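Local coordinates for protein ethanolamine kinase Pv091845 (Plasmodium vivax, PDB 2QG7) that probably phosphorylates ethanolamine, the first step in making phosphatidylethanolamine from ethanolamine, as a member of the choline/ethanolamine kinase family, at residues D[51-54]-D[55-58]; D[82-85]-D[86-90]. All coordinates share one frame; numbering follows the deposited sequence.

Interaction 1: residues D[51-54]-D[55-58]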
ATOM      1  N   PRO D  51     -23.295 -17.665  -8.108  1.00 75.44           N
ATOM      2  CA  PRO D  51     -22.603 -18.386  -9.175  1.00 74.10           C
ATOM      3  C   PRO D  51     -23.535 -19.237 -10.039  1.00 72.66           C
ATOM      4  O   PRO D  51     -24.692 -19.484  -9.658  1.00 72.70           O
ATOM      5  CB  PRO D  51     -21.623 -19.269  -8.411  1.00 74.33           C
ATOM      6  CG  PRO D  51     -22.338 -19.598  -7.109  1.00 74.86           C
ATOM      7  CD  PRO D  51     -23.293 -18.421  -6.834  1.00 75.51           C
ATOM      8  N   ILE D  52     -23.035 -19.644 -11.207  1.00 70.70           N
ATOM      9  CA  ILE D  52     -23.669 -20.662 -12.043  1.00 68.89           C
ATOM     10  C   ILE D  52     -23.339 -22.041 -11.437  1.00 68.79           C
ATOM     11  O   ILE D  52     -22.184 -22.308 -11.032  1.00 68.44           O
ATOM     12  CB  ILE D  52     -23.181 -20.587 -13.529  1.00 68.38           C
ATOM     13  CG1 ILE D  52     -23.518 -19.226 -14.149  1.00 67.57           C
ATOM     14  CG2 ILE D  52     -23.784 -21.705 -14.372  1.00 67.23           C
ATOM     15  CD1 ILE D  52     -22.615 -18.810 -15.261  1.00 65.05           C
ATOM     16  N   THR D  53     -24.358 -22.909 -11.399  1.00 67.81           N
ATOM     17  CA  THR D  53     -24.261 -24.219 -10.779  1.00 67.01           C
ATOM     18  C   THR D  53     -24.083 -25.308 -11.815  1.00 66.13           C
ATOM     19  O   THR D  53     -24.396 -25.099 -12.972  1.00 66.13           O
ATOM     20  CB  THR D  53     -25.533 -24.473  -9.961  1.00 66.84           C
ATOM     21  OG1 THR D  53     -25.584 -23.453  -8.939  1.00 67.52           O
ATOM     22  CG2 THR D  53     -25.507 -25.869  -9.277  1.00 69.67           C
ATOM     23  N   GLU D  54     -23.566 -26.461 -11.390  1.00 65.60           N
ATOM     24  CA  GLU D  54     -23.507 -27.655 -12.211  1.00 65.38           C
ATOM     25  C   GLU D  54     -24.901 -28.143 -12.656  1.00 65.49           C
ATOM     26  O   GLU D  54     -25.063 -28.664 -13.777  1.00 65.56           O
ATOM     27  CB  GLU D  54     -22.781 -28.757 -11.455  1.00 65.85           C
ATOM     28  CG  GLU D  54     -22.492 -30.002 -12.306  1.00 67.65           C
ATOM     29  CD  GLU D  54     -21.920 -31.169 -11.507  1.00 70.49           C
ATOM     30  OE1 GLU D  54     -22.040 -32.314 -12.010  1.00 71.00           O
ATOM     31  OE2 GLU D  54     -21.347 -30.954 -10.398  1.00 71.12           O
ATOM     32  N   SER D  55     -25.897 -27.974 -11.775  1.00 64.70           N
ATOM     33  CA  SER D  55     -27.286 -28.308 -12.088  1.00 63.57           C
ATOM     34  C   SER D  55     -27.952 -27.261 -12.989  1.00 63.37           C
ATOM     35  O   SER D  55     -28.902 -27.591 -13.706  1.00 63.27           O
ATOM     36  CB  SER D  55     -28.101 -28.488 -10.803  1.00 63.31           C
ATOM     37  OG  SER D  55     -27.727 -29.692 -10.114  1.00 63.13           O
ATOM     38  N   ASN D  56     -27.476 -26.006 -12.945  1.00 62.64           N
ATOM     39  CA  ASN D  56     -27.898 -25.016 -13.935  1.00 61.92           C
ATOM     40  C   ASN D  56     -27.593 -25.504 -15.347  1.00 61.80           C
ATOM     41  O   ASN D  56     -28.422 -25.352 -16.258  1.00 61.82           O
ATOM     42  CB  ASN D  56     -27.231 -23.652 -13.724  1.00 61.78           C
ATOM     43  CG  ASN D  56     -27.680 -22.938 -12.448  1.00 62.53           C
ATOM     44  OD1 ASN D  56     -27.003 -22.004 -11.999  1.00 62.54           O
ATOM     45  ND2 ASN D  56     -28.820 -23.347 -11.870  1.00 61.25           N
ATOM     46  N   LEU D  57     -26.414 -26.103 -15.518  1.00 61.66           N
ATOM     47  CA  LEU D  57     -25.893 -26.475 -16.849  1.00 62.00           C
ATOM     48  C   LEU D  57     -26.146 -27.933 -17.250  1.00 62.46           C
ATOM     49  O   LEU D  57     -25.581 -28.434 -18.224  1.00 62.38           O
ATOM     50  CB  LEU D  57     -24.378 -26.147 -16.950  1.00 61.75           C
ATOM     51  CG  LEU D  57     -23.883 -24.717 -16.674  1.00 60.23           C
ATOM     52  CD1 LEU D  57     -22.376 -24.644 -16.720  1.00 57.24           C
ATOM     53  CD2 LEU D  57     -24.518 -23.674 -17.625  1.00 59.56           C
ATOM     54  N   ARG D  58     -27.012 -28.609 -16.507  1.00 63.45           N
ATOM     55  CA  ARG D  58     -27.245 -30.029 -16.705  1.00 63.45           C
ATOM     56  C   ARG D  58     -28.103 -30.275 -17.944  1.00 63.34           C
ATOM     57  O   ARG D  58     -29.130 -29.624 -18.149  1.00 63.63           O
ATOM     58  CB  ARG D  58     -27.886 -30.627 -15.440  1.00 63.75           C
ATOM     59  CG  ARG D  58     -27.534 -32.077 -15.218  1.00 64.27           C
ATOM     60  CD  ARG D  58     -27.482 -32.429 -13.740  1.00 66.83           C
ATOM     61  NE  ARG D  58     -26.491 -33.491 -13.506  1.00 67.70           N
ATOM     62  CZ  ARG D  58     -25.797 -33.646 -12.380  1.00 68.73           C
ATOM     63  NH1 ARG D  58     -24.907 -34.635 -12.304  1.00 71.69           N
ATOM     64  NH2 ARG D  58     -25.978 -32.823 -11.337  1.00 67.26           N
TER
HETATM   65  O   HOH W   1     -27.616 -19.178 -11.074  1.00 66.27           O
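N56 turns its side-chain carbonyl back over the chain to meet T53, showing how a short loop can hold a turn without regular helix. T53 N gives its hydrogen to N56 OD1 over 2.9 Å, with an N-H...O angle of 160°. The donor stands above the carbonyl plane of the amide. With CG beside its backbone N (chi1 -68°), N56 carries OD1 back toward the start of the turn. The backbone closes the turn more loosely: L57 N is shared between T53 O and E54 O, each 3.4 Å away, and both bonds are weak. Residues 54-56 make a single helix-like turn in the loop before helix 65-75.

The tight side is apolar. I52 and L57, both buried, meet at about a right angle, and I52 CG2 sits 3.8 Å from L57 CG and nearly as close to both L57 methyls. T86 and Y90 of helix 84-98 pack against L57, while Y93 OH bonds to L57 O, so this face of the turn looks into the protein.

The two ends are looser and more polar. At one, a water donates to P51 O and, at 3.0 Å, to N56 OD1, giving that oxygen a second donor. At the other, E54 OE1 lies over one face of the guanidinium of exposed R58, 3.7 Å from R58 NH1, with the carboxylate and guanidinium planes 31° apart and no N-H pointing at the oxygen. E54 also lies against helix 84-98 and makes a weak ion pair with K85.

The E54-R58 attraction is one of charge alone, probably softened by solvent. The turn probably owes more to the directed T53-N56 bond and the I52-L57 contact, with the weak backbone bonds adding to them.

Interaction 2: residues D[82-85]-D[86-90]; sequences ENEK and TLYIY
T86 offers two hydrogens to N83 OD1, and the beginning of a helix is secured by them. T86 N lies nearly along the C=O axis of the N83 amide at 2.8 Å, whereas T86 OG1, also 2.8 Å from OD1, comes from above the amide plane. For N83, a chi1 of 49° places CG between backbone N and carbonyl carbon, folding OD1 over the first turn. Backbone bonds then carry the helix on: a weak one from L87 N to N83 O, followed by Y88 N to E84 O and I89 N to K85 O.

From the first turn onto the next, E84 and Y88, four residues apart, run side by side in the same direction. E84 O sits 3.1 Å above one face of the Y88 ring, near its rim, and E84 CG is 3.4 Å from Y88 CZ. At the far end Y88 OH makes a weak bond to E84 OE1, with carboxylate and ring planes 76° apart.

Strand 112-116 positions this pair from outside: I115 N bonds to Y88 OH, and F113 and Q114 touch the tyrosine. N83 with T86 is a classic asparagine N-cap, opening a helix whose E84-Y88 pair packs beside the edge of the five-stranded antiparallel sheet.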
ATOM      1  N   GLU D  82     -19.721 -21.885  -9.943  1.00 69.17           N
ATOM      2  CA  GLU D  82     -19.714 -22.508  -8.619  1.00 70.16           C
ATOM      3  C   GLU D  82     -18.344 -23.150  -8.288  1.00 70.31           C
ATOM      4  O   GLU D  82     -17.822 -23.003  -7.169  1.00 70.47           O
ATOM      5  CB  GLU D  82     -20.879 -23.518  -8.523  1.00 70.39           C
ATOM      6  CG  GLU D  82     -20.600 -24.765  -7.679  1.00 71.62           C
ATOM      7  CD  GLU D  82     -21.708 -25.801  -7.808  1.00 72.58           C
ATOM      8  OE1 GLU D  82     -21.541 -26.806  -8.547  1.00 70.33           O
ATOM      9  OE2 GLU D  82     -22.753 -25.590  -7.159  1.00 73.64           O
ATOM     10  N   ASN D  83     -17.774 -23.843  -9.274  1.00 69.97           N
ATOM     11  CA  ASN D  83     -16.471 -24.486  -9.151  1.00 69.62           C
ATOM     12  C   ASN D  83     -15.796 -24.605 -10.511  1.00 69.64           C
ATOM     13  O   ASN D  83     -16.333 -24.140 -11.519  1.00 69.50           O
ATOM     14  CB  ASN D  83     -16.580 -25.863  -8.474  1.00 69.34           C
ATOM     15  CG  ASN D  83     -17.670 -26.748  -9.080  1.00 69.35           C
ATOM     16  OD1 ASN D  83     -17.716 -26.969 -10.301  1.00 68.04           O
ATOM     17  ND2 ASN D  83     -18.548 -27.274  -8.216  1.00 67.57           N
ATOM     18  N   GLU D  84     -14.614 -25.230 -10.517  1.00 69.97           N
ATOM     19  CA  GLU D  84     -13.833 -25.485 -11.727  1.00 69.74           C
ATOM     20  C   GLU D  84     -14.516 -26.453 -12.692  1.00 68.79           C
ATOM     21  O   GLU D  84     -14.317 -26.365 -13.895  1.00 69.29           O
ATOM     22  CB  GLU D  84     -12.462 -26.031 -11.335  1.00 70.41           C
ATOM     23  CG  GLU D  84     -11.354 -25.759 -12.342  1.00 73.13           C
ATOM     24  CD  GLU D  84      -9.936 -25.885 -11.724  1.00 76.09           C
ATOM     25  OE1 GLU D  84      -9.096 -26.656 -12.281  1.00 76.62           O
ATOM     26  OE2 GLU D  84      -9.668 -25.206 -10.693  1.00 75.85           O
ATOM     27  N   LYS D  85     -15.313 -27.374 -12.159  1.00 67.88           N
ATOM     28  CA  LYS D  85     -15.981 -28.401 -12.957  1.00 67.53           C
ATOM     29  C   LYS D  85     -17.187 -27.835 -13.731  1.00 66.78           C
ATOM     30  O   LYS D  85     -17.479 -28.250 -14.881  1.00 66.55           O
ATOM     31  CB  LYS D  85     -16.435 -29.550 -12.048  1.00 68.07           C
ATOM     32  CG  LYS D  85     -17.131 -30.684 -12.799  1.00 69.27           C
ATOM     33  CD  LYS D  85     -17.688 -31.708 -11.845  1.00 71.53           C
ATOM     34  CE  LYS D  85     -18.579 -32.701 -12.644  1.00 74.86           C
ATOM     35  NZ  LYS D  85     -18.924 -33.915 -11.736  1.00 77.06           N
ATOM     36  N   THR D  86     -17.893 -26.908 -13.080  1.00 65.43           N
ATOM     37  CA  THR D  86     -18.987 -26.168 -13.704  1.00 64.04           C
ATOM     38  C   THR D  86     -18.466 -25.275 -14.859  1.00 62.85           C
ATOM     39  O   THR D  86     -19.103 -25.184 -15.909  1.00 62.06           O
ATOM     40  CB  THR D  86     -19.806 -25.351 -12.656  1.00 64.21           C
ATOM     41  OG1 THR D  86     -20.139 -26.189 -11.544  1.00 63.27           O
ATOM     42  CG2 THR D  86     -21.110 -24.830 -13.271  1.00 63.38           C
ATOM     43  N   LEU D  87     -17.305 -24.653 -14.649  1.00 61.71           N
ATOM     44  CA  LEU D  87     -16.609 -23.853 -15.669  1.00 60.99           C
ATOM     45  C   LEU D  87     -16.336 -24.650 -16.942  1.00 60.60           C
ATOM     46  O   LEU D  87     -16.751 -24.246 -18.038  1.00 59.80           O
ATOM     47  CB  LEU D  87     -15.294 -23.316 -15.095  1.00 61.02           C
ATOM     48  CG  LEU D  87     -14.306 -22.680 -16.069  1.00 60.72           C
ATOM     49  CD1 LEU D  87     -14.872 -21.355 -16.630  1.00 61.33           C
ATOM     50  CD2 LEU D  87     -12.995 -22.454 -15.368  1.00 59.46           C
ATOM     51  N   TYR D  88     -15.667 -25.798 -16.754  1.00 60.76           N
ATOM     52  CA  TYR D  88     -15.313 -26.722 -17.818  1.00 60.59           C
ATOM     53  C   TYR D  88     -16.512 -27.263 -18.574  1.00 60.53           C
ATOM     54  O   TYR D  88     -16.411 -27.527 -19.773  1.00 60.52           O
ATOM     55  CB  TYR D  88     -14.462 -27.884 -17.281  1.00 60.74           C
ATOM     56  CG  TYR D  88     -13.144 -27.489 -16.655  1.00 62.75           C
ATOM     57  CD1 TYR D  88     -12.515 -28.315 -15.734  1.00 66.38           C
ATOM     58  CD2 TYR D  88     -12.508 -26.290 -16.988  1.00 66.35           C
ATOM     59  CE1 TYR D  88     -11.274 -27.953 -15.153  1.00 66.85           C
ATOM     60  CE2 TYR D  88     -11.275 -25.916 -16.409  1.00 66.06           C
ATOM     61  CZ  TYR D  88     -10.675 -26.752 -15.498  1.00 66.24           C
ATOM     62  OH  TYR D  88      -9.480 -26.375 -14.934  1.00 66.14           O
ATOM     63  N   ILE D  89     -17.633 -27.466 -17.879  1.00 60.86           N
ATOM     64  CA  ILE D  89     -18.882 -27.876 -18.544  1.00 60.88           C
ATOM     65  C   ILE D  89     -19.395 -26.724 -19.433  1.00 61.07           C
ATOM     66  O   ILE D  89     -19.821 -26.948 -20.579  1.00 60.82           O
ATOM     67  CB  ILE D  89     -19.976 -28.281 -17.518  1.00 61.12           C
ATOM     68  CG1 ILE D  89     -19.557 -29.522 -16.725  1.00 62.09           C
ATOM     69  CG2 ILE D  89     -21.330 -28.499 -18.196  1.00 60.35           C
ATOM     70  CD1 ILE D  89     -20.290 -29.692 -15.391  1.00 60.07           C
ATOM     71  N   TYR D  90     -19.342 -25.496 -18.897  1.00 61.23           N
ATOM     72  CA  TYR D  90     -19.697 -24.298 -19.662  1.00 61.53           C
ATOM     73  C   TYR D  90     -18.811 -24.188 -20.902  1.00 61.26           C
ATOM     74  O   TYR D  90     -19.278 -23.855 -21.995  1.00 60.62           O
ATOM     75  CB  TYR D  90     -19.617 -23.014 -18.799  1.00 61.50           C
ATOM     76  CG  TYR D  90     -20.340 -21.819 -19.448  1.00 61.65           C
ATOM     77  CD1 TYR D  90     -21.738 -21.706 -19.397  1.00 60.52           C
ATOM     78  CD2 TYR D  90     -19.625 -20.829 -20.147  1.00 60.28           C
ATOM     79  CE1 TYR D  90     -22.409 -20.646 -20.003  1.00 59.31           C
ATOM     80  CE2 TYR D  90     -20.285 -19.759 -20.747  1.00 60.00           C
ATOM     81  CZ  TYR D  90     -21.675 -19.670 -20.672  1.00 60.47           C
ATOM     82  OH  TYR D  90     -22.329 -18.608 -21.271  1.00 58.88           O
TER

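From the N terminus, interaction 1 closes a turn within 51-58; the chain then forms helix 65-75 and returns, and interaction 2, at 82-90, caps the start of helix 84-98 with N83. They lie in series, neither nested nor crossed, yet their centres are about 8 Å apart. The excursion between them, which includes helix 65-75, is closed by a probable hydrogen bond from E82 N to I52 O, 2.7 Å, and by a long, weak ion pair between E54 and K85. T86 packs against both T53 and L57. Together they tie the N-terminal loop through helix 84-98 to strand 112-116.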